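Cystalysin (Treponema denticola, PDB 1C7N) belongs to the class I and II aminotransferase family and binds pyridoxal-5'-phosphate. Local coordinates at residues A[20-25]-A[351-356]; A[300-305]-A[377-382]; A[307-312]-A[385-390]. All blocks are in the same frame, centred on the assembly; numbering follows the deposited sequence.

All three contacts lie in the part of the chain built from the N-terminal helix and the C-terminal residues. Contacts 2 and 3 are successive steps along one helix pair, 289-313 with 376-393, and their centres are about 11 Å apart. Contact 1 brings helix 17-25 against the residues leading into strand 355-356. Its centre is about 18 Å from that of contact 2 and about 19 Å from that of contact 3. Residues 351-352 make the junction. Ile352 CD1 packs 3.9 Å from Ser382 O, and Gln351 O is 3.1 Å from Arg385 NH2, a probable hydrogen bond. None of the residues lining the pyridoxal-5'-phosphate pocket belongs to these segments.

Contact 1 (A[20-25]-A[351-356]); sequences DLMYSQ and QIFFDE
Met22 crosses one face of the Phe353 ring at about a right angle, and Gln25 meets the same ring at its edge. The contact packs the N-terminal helix 17-25 on the residues between helix 339-350 and strand 355-356, in the C-terminal part of the chain. Met22 leaves its helix with CG anti to the backbone N (chi1 169°). CB brings the chain up to the ring. CG makes the first contact and sits over the ring centre, 3.5 Å from the Phe353 ring centroid and 8° off the normal. This is a CH-pi contact. SD follows over the same face, 4.2 Å from that centroid, and adds a Met-aromatic contact. The chain then bends at chi3, and CE lies 3.7 Å above the plane of the Tyr23 ring, toward its rim. Met22 thus bridges two aromatic rings. Gln25 NE2 lies in the ring plane, 3.3 Å from Phe353 CD2, with the amide nearly coplanar with the ring. Ile347 of helix 339-350 touches both Gln25 and Phe353. Met22 probably gains dispersion and a weak polar attraction from its thioether and CH2 over the pi face; the Gln25 amide simply packs at the ring edge.

Contact 2 (A[300-305]-A[377-382]); sequences DKNQRI and SVIQES
Segments 300-305 and 377-382, of helices 289-313 and 376-393, run nearly parallel, 18° apart with axes 10.2 Å from each other, and Asn302 faces Ile379 at their closest CA approach. Two pairs of side chains fill the interface. In the first, the amide of Asn302 lies against Ile379 CG1, with Asn302 ND2 3.6 Å from that carbon. The polar atoms of this amide are used beyond the pair. Asn302 OD1 is hydrogen-bonded to Ser376 OG, at the start of the partner helix, and Asn302 ND2 to the carbonyl oxygens of Leu372 and Ala374. These three bonds fix the rotation of the buried amide, and Ile379 packs against the group so held.

The second pair is Ile305 with Gln380. Ile305 CG2 meets the whole amide end of Gln380 and is 3.5 Å from Gln380 OE1. A bend at chi2 (-84°) turns the Gln380 amide back toward the neighbouring helix. The two side chains cross at about a right angle. Ile305 CG2 and Ile379 CG2 also approach, but loosely, at 4.4 Å. Ile305 further touches Ser376 and Leu383 of the partner helix.

Away from the interface, Asp300 OD1 accepts two bonds. Gln303 NE2 reaches its anti lone pair at 2.8 Å, while Arg304 NE comes from above the carboxylate plane and forms a salt bridge. On the other helix, Val378 O takes Ser382 N and Ser382 OG from opposite faces of its plane.

Gln303 O is also bonded to Gln328 of strand 327-331, so the first helix is tied directly to the neighbouring sheet. Such a pairing of near-parallel helices, joined to a small antiparallel sheet, is consistent with the small domain of fold type I pyridoxal-phosphate proteins.

Contact 3 (A[307-312]-A[385-390]); sequences KDFFEV and RLNKAL
This is a buried, mainly apolar helix-to-helix contact in the C-terminal part of the fold, where Phe309 and Phe310 of helix 289-313 meet Leu386 and Asn387 of helix 376-393. The two segments are inclined by 25° and their axes are 11.9 Å apart. Large side chains span that separation.

Phe309 reaches across to Asn387. With chi1 at 171° the ring swings beside the carbonyl carbon and out toward the other helix. The ring meets Asn387 edge-on: Phe309 CZ is 3.6 Å from Asn387 CB, which lies near the ring plane. The Asn387 amide stands almost perpendicular to the ring, 86° between planes. Its polar atoms are bound by other residues. Asn387 OD1 bonds to His314 NE2, just beyond the first helix, and Asn387 ND2 bonds to Glu384 OE1, one turn back.

Leu386 is shared by both phenylalanines through a single methyl. Leu386 CD1 is 4.1 Å from Phe309 CE2 and 3.9 Å from Phe310 CZ. The two rings also touch each other within their helix. Phe309 CD2 lies 3.7 Å above the centre of the Phe310 ring, while Phe310 CE2 lies in the plane of the Phe309 ring. The rings and the leucine methyl therefore form one apolar cluster. Away from the partner segment, Lys307 NZ and Glu311 OE2 form a salt bridge of 2.9 Å one turn apart.

Other parts of the chain close in around the pair. Phe310 also touches Ile317 in the loop that follows its helix. Helix 376-393 also packs on helix 339-350, through Ala389 and Leu390 on Phe345 and the bond from Arg385 NE to Ala350 O at the C-terminal end of that helix.

Contact 1 (A[20-25]-A[351-356])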
loop_
_atom_site.group_PDB
_atom_site.type_symbol
_atom_site.label_atom_id
_atom_site.label_comp_id
_atom_site.label_asym_id
_atom_site.label_seq_id
_atom_site.Cartn_x
_atom_site.Cartn_y
_atom_site.Cartn_z
ATOM N N ASP A 20 -6.818 19.985 3.008
ATOM C CA ASP A 20 -6.956 20.446 1.629
ATOM C C ASP A 20 -8.441 20.456 1.258
ATOM O O ASP A 20 -8.890 21.303 0.482
ATOM C CB ASP A 20 -6.176 19.543 0.667
ATOM C CG ASP A 20 -4.669 19.604 0.899
ATOM O OD1 ASP A 20 -4.197 20.551 1.567
ATOM O OD2 ASP A 20 -3.956 18.707 0.401
ATOM N N LEU A 21 -9.199 19.522 1.824
ATOM C CA LEU A 21 -10.629 19.442 1.553
ATOM C C LEU A 21 -11.336 20.680 2.080
ATOM O O LEU A 21 -12.237 21.216 1.433
ATOM C CB LEU A 21 -11.233 18.188 2.201
ATOM C CG LEU A 21 -12.762 18.063 2.105
ATOM C CD1 LEU A 21 -13.185 18.134 0.648
ATOM C CD2 LEU A 21 -13.227 16.752 2.737
ATOM N N MET A 22 -10.925 21.130 3.261
ATOM C CA MET A 22 -11.515 22.308 3.882
ATOM C C MET A 22 -11.292 23.537 3.011
ATOM O O MET A 22 -12.234 24.268 2.701
ATOM C CB MET A 22 -10.906 22.532 5.271
ATOM C CG MET A 22 -11.239 23.875 5.905
ATOM S SD MET A 22 -10.491 24.060 7.540
ATOM C CE MET A 22 -8.764 24.130 7.133
ATOM N N TYR A 23 -10.044 23.763 2.614
ATOM C CA TYR A 23 -9.720 24.917 1.782
ATOM C C TYR A 23 -10.432 24.854 0.437
ATOM O O TYR A 23 -10.799 25.887 -0.128
ATOM C CB TYR A 23 -8.203 25.019 1.575
ATOM C CG TYR A 23 -7.448 25.358 2.843
ATOM C CD1 TYR A 23 -6.622 24.419 3.466
ATOM C CD2 TYR A 23 -7.586 26.609 3.443
ATOM C CE1 TYR A 23 -5.956 24.719 4.654
ATOM C CE2 TYR A 23 -6.926 26.919 4.635
ATOM C CZ TYR A 23 -6.115 25.971 5.234
ATOM O OH TYR A 23 -5.469 26.280 6.412
ATOM N N SER A 24 -10.636 23.640 -0.067
ATOM C CA SER A 24 -11.314 23.452 -1.343
ATOM C C SER A 24 -12.793 23.800 -1.205
ATOM O O SER A 24 -13.407 24.345 -2.125
ATOM C CB SER A 24 -11.174 22.003 -1.803
ATOM O OG SER A 24 -11.820 21.808 -3.048
ATOM N N GLN A 25 -13.364 23.473 -0.053
ATOM C CA GLN A 25 -14.769 23.752 0.203
ATOM C C GLN A 25 -15.018 25.225 0.495
ATOM O O GLN A 25 -16.047 25.775 0.108
ATOM C CB GLN A 25 -15.269 22.904 1.373
ATOM C CG GLN A 25 -15.608 21.481 0.988
ATOM C CD GLN A 25 -15.925 20.615 2.186
ATOM O OE1 GLN A 25 -16.445 19.512 2.045
ATOM N NE2 GLN A 25 -15.606 21.108 3.373
ATOM N N GLN A 351 -18.007 28.172 9.607
ATOM C CA GLN A 351 -16.656 27.743 9.265
ATOM C C GLN A 351 -16.244 26.603 10.177
ATOM O O GLN A 351 -15.120 26.548 10.690
ATOM C CB GLN A 351 -15.669 28.904 9.364
ATOM C CG GLN A 351 -15.661 29.769 8.122
ATOM C CD GLN A 351 -14.626 30.863 8.175
ATOM O OE1 GLN A 351 -13.437 30.605 8.374
ATOM N NE2 GLN A 351 -15.067 32.099 7.984
ATOM N N ILE A 352 -17.192 25.702 10.393
ATOM C CA ILE A 352 -16.960 24.525 11.208
ATOM C C ILE A 352 -17.136 23.386 10.207
ATOM O O ILE A 352 -18.180 23.260 9.557
ATOM C CB ILE A 352 -17.971 24.454 12.384
ATOM C CG1 ILE A 352 -17.521 23.392 13.388
ATOM C CG2 ILE A 352 -19.377 24.163 11.868
ATOM C CD1 ILE A 352 -18.197 23.515 14.744
ATOM N N PHE A 353 -16.094 22.581 10.047
ATOM C CA PHE A 353 -16.140 21.501 9.078
ATOM C C PHE A 353 -16.325 20.125 9.679
ATOM O O PHE A 353 -15.373 19.483 10.113
ATOM C CB PHE A 353 -14.881 21.547 8.212
ATOM C CG PHE A 353 -14.724 22.839 7.475
ATOM C CD1 PHE A 353 -14.313 23.987 8.142
ATOM C CD2 PHE A 353 -15.051 22.927 6.125
ATOM C CE1 PHE A 353 -14.233 25.210 7.476
ATOM C CE2 PHE A 353 -14.977 24.136 5.454
ATOM C CZ PHE A 353 -14.568 25.281 6.126
ATOM N N PHE A 354 -17.578 19.691 9.713
ATOM C CA PHE A 354 -17.935 18.387 10.251
ATOM C C PHE A 354 -17.939 17.411 9.092
ATOM O O PHE A 354 -17.604 17.755 7.958
ATOM C CB PHE A 354 -19.363 18.391 10.817
ATOM C CG PHE A 354 -19.582 19.314 11.989
ATOM C CD1 PHE A 354 -18.771 19.246 13.116
ATOM C CD2 PHE A 354 -20.675 20.183 12.000
ATOM C CE1 PHE A 354 -19.045 20.023 14.243
ATOM C CE2 PHE A 354 -20.961 20.964 13.124
ATOM C CZ PHE A 354 -20.146 20.883 14.247
ATOM N N ASP A 355 -18.295 16.175 9.392
ATOM C CA ASP A 355 -18.469 15.195 8.348
ATOM C C ASP A 355 -19.992 15.202 8.364
ATOM O O ASP A 355 -20.617 14.661 9.279
ATOM C CB ASP A 355 -17.883 13.846 8.749
ATOM C CG ASP A 355 -16.698 13.460 7.878
ATOM O OD1 ASP A 355 -15.903 14.364 7.539
ATOM O OD2 ASP A 355 -16.555 12.266 7.533
ATOM N N GLU A 356 -20.586 15.880 7.385
ATOM C CA GLU A 356 -22.038 16.010 7.314
ATOM C C GLU A 356 -22.726 14.666 7.469
ATOM O O GLU A 356 -22.388 13.697 6.791
ATOM C CB GLU A 356 -22.451 16.694 6.007
ATOM C CG GLU A 356 -21.818 18.077 5.818
ATOM C CD GLU A 356 -22.315 19.117 6.815
ATOM O OE1 GLU A 356 -21.516 19.986 7.216
ATOM O OE2 GLU A 356 -23.503 19.083 7.192
#

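Contact 2 (A[300-305]-A[377-382])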
loop_
_atom_site.group_PDB
_atom_site.type_symbol
_atom_site.label_atom_id
_atom_site.label_comp_id
_atom_site.label_asym_id
_atom_site.label_seq_id
_atom_site.Cartn_x
_atom_site.Cartn_y
_atom_site.Cartn_z
ATOM N N ASP A 300 -12.689 12.090 25.911
ATOM C CA ASP A 300 -13.799 12.030 26.861
ATOM C C ASP A 300 -14.110 13.457 27.344
ATOM O O ASP A 300 -15.280 13.849 27.469
ATOM C CB ASP A 300 -13.415 11.105 28.026
ATOM C CG ASP A 300 -14.516 10.964 29.069
ATOM O OD1 ASP A 300 -15.710 10.951 28.712
ATOM O OD2 ASP A 300 -14.176 10.841 30.259
ATOM N N LYS A 301 -13.067 14.239 27.612
ATOM C CA LYS A 301 -13.272 15.623 28.044
ATOM C C LYS A 301 -13.990 16.412 26.947
ATOM O O LYS A 301 -14.935 17.160 27.218
ATOM C CB LYS A 301 -11.931 16.303 28.370
ATOM C CG LYS A 301 -11.301 15.875 29.697
ATOM C CD LYS A 301 -12.154 16.321 30.888
ATOM C CE LYS A 301 -11.447 16.101 32.224
ATOM N NZ LYS A 301 -11.160 14.664 32.495
ATOM N N ASN A 302 -13.551 16.226 25.706
ATOM C CA ASN A 302 -14.141 16.931 24.572
ATOM C C ASN A 302 -15.603 16.600 24.258
ATOM O O ASN A 302 -16.373 17.501 23.926
ATOM C CB ASN A 302 -13.272 16.735 23.326
ATOM C CG ASN A 302 -11.950 17.482 23.423
ATOM O OD1 ASN A 302 -11.763 18.322 24.304
ATOM N ND2 ASN A 302 -11.038 17.194 22.507
ATOM N N GLN A 303 -15.998 15.332 24.358
ATOM C CA GLN A 303 -17.391 14.989 24.082
ATOM C C GLN A 303 -18.279 15.651 25.142
ATOM O O GLN A 303 -19.429 15.998 24.877
ATOM C CB GLN A 303 -17.610 13.466 24.095
ATOM C CG GLN A 303 -17.350 12.818 25.446
ATOM C CD GLN A 303 -17.882 11.400 25.538
ATOM O OE1 GLN A 303 -18.646 10.943 24.677
ATOM N NE2 GLN A 303 -17.496 10.697 26.598
ATOM N N ARG A 304 -17.743 15.824 26.348
ATOM C CA ARG A 304 -18.512 16.460 27.412
ATOM C C ARG A 304 -18.557 17.970 27.168
ATOM O O ARG A 304 -19.557 18.625 27.457
ATOM C CB ARG A 304 -17.907 16.109 28.781
ATOM C CG ARG A 304 -18.092 14.626 29.127
ATOM C CD ARG A 304 -17.265 14.167 30.323
ATOM N NE ARG A 304 -17.414 12.727 30.564
ATOM C CZ ARG A 304 -18.515 12.149 31.046
ATOM N NH1 ARG A 304 -19.580 12.884 31.352
ATOM N NH2 ARG A 304 -18.555 10.834 31.220
ATOM N N ILE A 305 -17.491 18.521 26.598
ATOM C CA ILE A 305 -17.463 19.952 26.290
ATOM C C ILE A 305 -18.555 20.254 25.255
ATOM O O ILE A 305 -19.288 21.241 25.374
ATOM C CB ILE A 305 -16.085 20.380 25.715
ATOM C CG1 ILE A 305 -15.019 20.298 26.812
ATOM C CG2 ILE A 305 -16.159 21.809 25.147
ATOM C CD1 ILE A 305 -13.626 20.683 26.342
ATOM N N SER A 377 -9.035 23.268 23.705
ATOM C CA SER A 377 -9.103 24.684 23.353
ATOM C C SER A 377 -9.562 24.855 21.913
ATOM O O SER A 377 -10.282 25.805 21.589
ATOM C CB SER A 377 -7.736 25.344 23.524
ATOM O OG SER A 377 -6.783 24.762 22.652
ATOM N N VAL A 378 -9.142 23.936 21.046
ATOM C CA VAL A 378 -9.513 23.996 19.635
ATOM C C VAL A 378 -10.993 23.704 19.473
ATOM O O VAL A 378 -11.671 24.348 18.672
ATOM C CB VAL A 378 -8.691 22.998 18.787
ATOM C CG1 VAL A 378 -9.263 22.915 17.383
ATOM C CG2 VAL A 378 -7.237 23.445 18.726
ATOM N N ILE A 379 -11.493 22.735 20.235
ATOM C CA ILE A 379 -12.909 22.385 20.184
ATOM C C ILE A 379 -13.731 23.594 20.652
ATOM O O ILE A 379 -14.779 23.908 20.082
ATOM C CB ILE A 379 -13.227 21.167 21.098
ATOM C CG1 ILE A 379 -12.440 19.933 20.637
ATOM C CG2 ILE A 379 -14.726 20.865 21.068
ATOM C CD1 ILE A 379 -12.779 19.454 19.241
ATOM N N GLN A 380 -13.241 24.272 21.687
ATOM C CA GLN A 380 -13.914 25.447 22.246
ATOM C C GLN A 380 -13.957 26.602 21.249
ATOM O O GLN A 380 -14.973 27.291 21.125
ATOM C CB GLN A 380 -13.203 25.892 23.527
ATOM C CG GLN A 380 -13.300 24.887 24.660
ATOM C CD GLN A 380 -14.589 25.024 25.448
ATOM O OE1 GLN A 380 -15.665 25.222 24.876
ATOM N NE2 GLN A 380 -14.488 24.912 26.767
ATOM N N GLU A 381 -12.849 26.820 20.545
ATOM C CA GLU A 381 -12.778 27.884 19.542
ATOM C C GLU A 381 -13.841 27.648 18.480
ATOM O O GLU A 381 -14.552 28.570 18.071
ATOM C CB GLU A 381 -11.409 27.885 18.854
ATOM C CG GLU A 381 -10.281 28.511 19.646
ATOM C CD GLU A 381 -8.926 28.250 19.006
ATOM O OE1 GLU A 381 -8.845 28.261 17.759
ATOM O OE2 GLU A 381 -7.942 28.040 19.749
ATOM N N SER A 382 -13.937 26.398 18.037
ATOM C CA SER A 382 -14.885 26.010 17.006
ATOM C C SER A 382 -16.332 26.189 17.454
ATOM O O SER A 382 -17.155 26.712 16.707
ATOM C CB SER A 382 -14.646 24.553 16.606
ATOM O OG SER A 382 -13.304 24.352 16.190
#

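Contact 3 (A[307-312]-A[385-390])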
loop_
_atom_site.group_PDB
_atom_site.type_symbol
_atom_site.label_atom_id
_atom_site.label_comp_id
_atom_site.label_asym_id
_atom_site.label_seq_id
_atom_site.Cartn_x
_atom_site.Cartn_y
_atom_site.Cartn_z
ATOM N N LYS A 307 -21.307 18.338 24.494
ATOM C CA LYS A 307 -22.608 18.100 25.107
ATOM C C LYS A 307 -23.020 19.307 25.941
ATOM O O LYS A 307 -24.139 19.815 25.813
ATOM C CB LYS A 307 -22.542 16.845 25.982
ATOM C CG LYS A 307 -23.804 16.540 26.782
ATOM C CD LYS A 307 -23.652 15.211 27.513
ATOM C CE LYS A 307 -24.662 15.045 28.638
ATOM N NZ LYS A 307 -26.066 15.156 28.168
ATOM N N ASP A 308 -22.111 19.773 26.788
ATOM C CA ASP A 308 -22.389 20.921 27.643
ATOM C C ASP A 308 -22.669 22.193 26.853
ATOM O O ASP A 308 -23.561 22.967 27.205
ATOM C CB ASP A 308 -21.219 21.157 28.600
ATOM C CG ASP A 308 -21.411 22.392 29.455
ATOM O OD1 ASP A 308 -20.880 23.462 29.089
ATOM O OD2 ASP A 308 -22.111 22.292 30.487
ATOM N N PHE A 309 -21.906 22.411 25.787
ATOM C CA PHE A 309 -22.078 23.600 24.972
ATOM C C PHE A 309 -23.510 23.769 24.483
ATOM O O PHE A 309 -24.074 24.857 24.571
ATOM C CB PHE A 309 -21.146 23.569 23.765
ATOM C CG PHE A 309 -21.423 24.652 22.773
ATOM C CD1 PHE A 309 -21.030 25.960 23.024
ATOM C CD2 PHE A 309 -22.130 24.375 21.605
ATOM C CE1 PHE A 309 -21.337 26.979 22.127
ATOM C CE2 PHE A 309 -22.440 25.383 20.703
ATOM C CZ PHE A 309 -22.043 26.690 20.965
ATOM N N PHE A 310 -24.101 22.701 23.962
ATOM C CA PHE A 310 -25.467 22.803 23.470
ATOM C C PHE A 310 -26.511 22.890 24.585
ATOM O O PHE A 310 -27.526 23.568 24.429
ATOM C CB PHE A 310 -25.783 21.644 22.525
ATOM C CG PHE A 310 -24.956 21.655 21.265
ATOM C CD1 PHE A 310 -23.871 20.795 21.118
ATOM C CD2 PHE A 310 -25.243 22.550 20.235
ATOM C CE1 PHE A 310 -23.086 20.829 19.961
ATOM C CE2 PHE A 310 -24.462 22.589 19.078
ATOM C CZ PHE A 310 -23.385 21.728 18.944
ATOM N N GLU A 311 -26.273 22.220 25.708
ATOM C CA GLU A 311 -27.222 22.287 26.818
ATOM C C GLU A 311 -27.282 23.722 27.335
ATOM O O GLU A 311 -28.328 24.199 27.769
ATOM C CB GLU A 311 -26.795 21.367 27.966
ATOM C CG GLU A 311 -26.674 19.909 27.599
ATOM C CD GLU A 311 -26.250 19.054 28.777
ATOM O OE1 GLU A 311 -25.452 19.542 29.604
ATOM O OE2 GLU A 311 -26.699 17.894 28.866
ATOM N N VAL A 312 -26.149 24.412 27.279
ATOM C CA VAL A 312 -26.061 25.786 27.763
ATOM C C VAL A 312 -26.438 26.884 26.766
ATOM O O VAL A 312 -27.058 27.883 27.142
ATOM C CB VAL A 312 -24.628 26.089 28.276
ATOM C CG1 VAL A 312 -24.477 27.573 28.561
ATOM C CG2 VAL A 312 -24.336 25.270 29.530
ATOM N N ARG A 385 -17.397 29.777 17.417
ATOM C CA ARG A 385 -17.668 30.296 16.070
ATOM C C ARG A 385 -19.087 29.883 15.701
ATOM O O ARG A 385 -19.854 30.661 15.129
ATOM C CB ARG A 385 -16.722 29.694 15.033
ATOM C CG ARG A 385 -15.441 30.447 14.822
ATOM C CD ARG A 385 -14.941 30.229 13.404
ATOM N NE ARG A 385 -14.709 28.815 13.102
ATOM C CZ ARG A 385 -13.768 28.075 13.683
ATOM N NH1 ARG A 385 -12.972 28.612 14.602
ATOM N NH2 ARG A 385 -13.610 26.804 13.331
ATOM N N LEU A 386 -19.413 28.637 16.029
ATOM C CA LEU A 386 -20.725 28.065 15.764
ATOM C C LEU A 386 -21.766 28.848 16.561
ATOM O O LEU A 386 -22.838 29.179 16.054
ATOM C CB LEU A 386 -20.744 26.604 16.219
ATOM C CG LEU A 386 -21.697 25.593 15.584
ATOM C CD1 LEU A 386 -22.121 24.600 16.666
ATOM C CD2 LEU A 386 -22.906 26.273 14.984
ATOM N N ASN A 387 -21.428 29.131 17.815
ATOM C CA ASN A 387 -22.297 29.874 18.722
ATOM C C ASN A 387 -22.729 31.201 18.103
ATOM O O ASN A 387 -23.918 31.509 18.054
ATOM C CB ASN A 387 -21.564 30.117 20.047
ATOM C CG ASN A 387 -22.493 30.568 21.161
ATOM O OD1 ASN A 387 -23.685 30.257 21.154
ATOM N ND2 ASN A 387 -21.943 31.287 22.140
ATOM N N LYS A 388 -21.764 31.985 17.629
ATOM C CA LYS A 388 -22.078 33.272 17.012
ATOM C C LYS A 388 -22.886 33.094 15.728
ATOM O O LYS A 388 -23.798 33.872 15.445
ATOM C CB LYS A 388 -20.800 34.059 16.707
ATOM C CG LYS A 388 -20.033 34.512 17.942
ATOM C CD LYS A 388 -19.224 35.768 17.653
ATOM C CE LYS A 388 -18.407 36.208 18.860
ATOM N NZ LYS A 388 -17.368 35.204 19.224
ATOM N N ALA A 389 -22.549 32.064 14.957
ATOM C CA ALA A 389 -23.243 31.782 13.704
ATOM C C ALA A 389 -24.703 31.400 13.954
ATOM O O ALA A 389 -25.606 31.859 13.244
ATOM C CB ALA A 389 -22.524 30.666 12.950
ATOM N N LEU A 390 -24.930 30.562 14.963
ATOM C CA LEU A 390 -26.282 30.141 15.302
ATOM C C LEU A 390 -27.090 31.332 15.808
ATOM O O LEU A 390 -28.260 31.486 15.465
ATOM C CB LEU A 390 -26.254 29.039 16.366
ATOM C CG LEU A 390 -25.882 27.634 15.873
ATOM C CD1 LEU A 390 -25.866 26.663 17.037
ATOM C CD2 LEU A 390 -26.885 27.178 14.826
#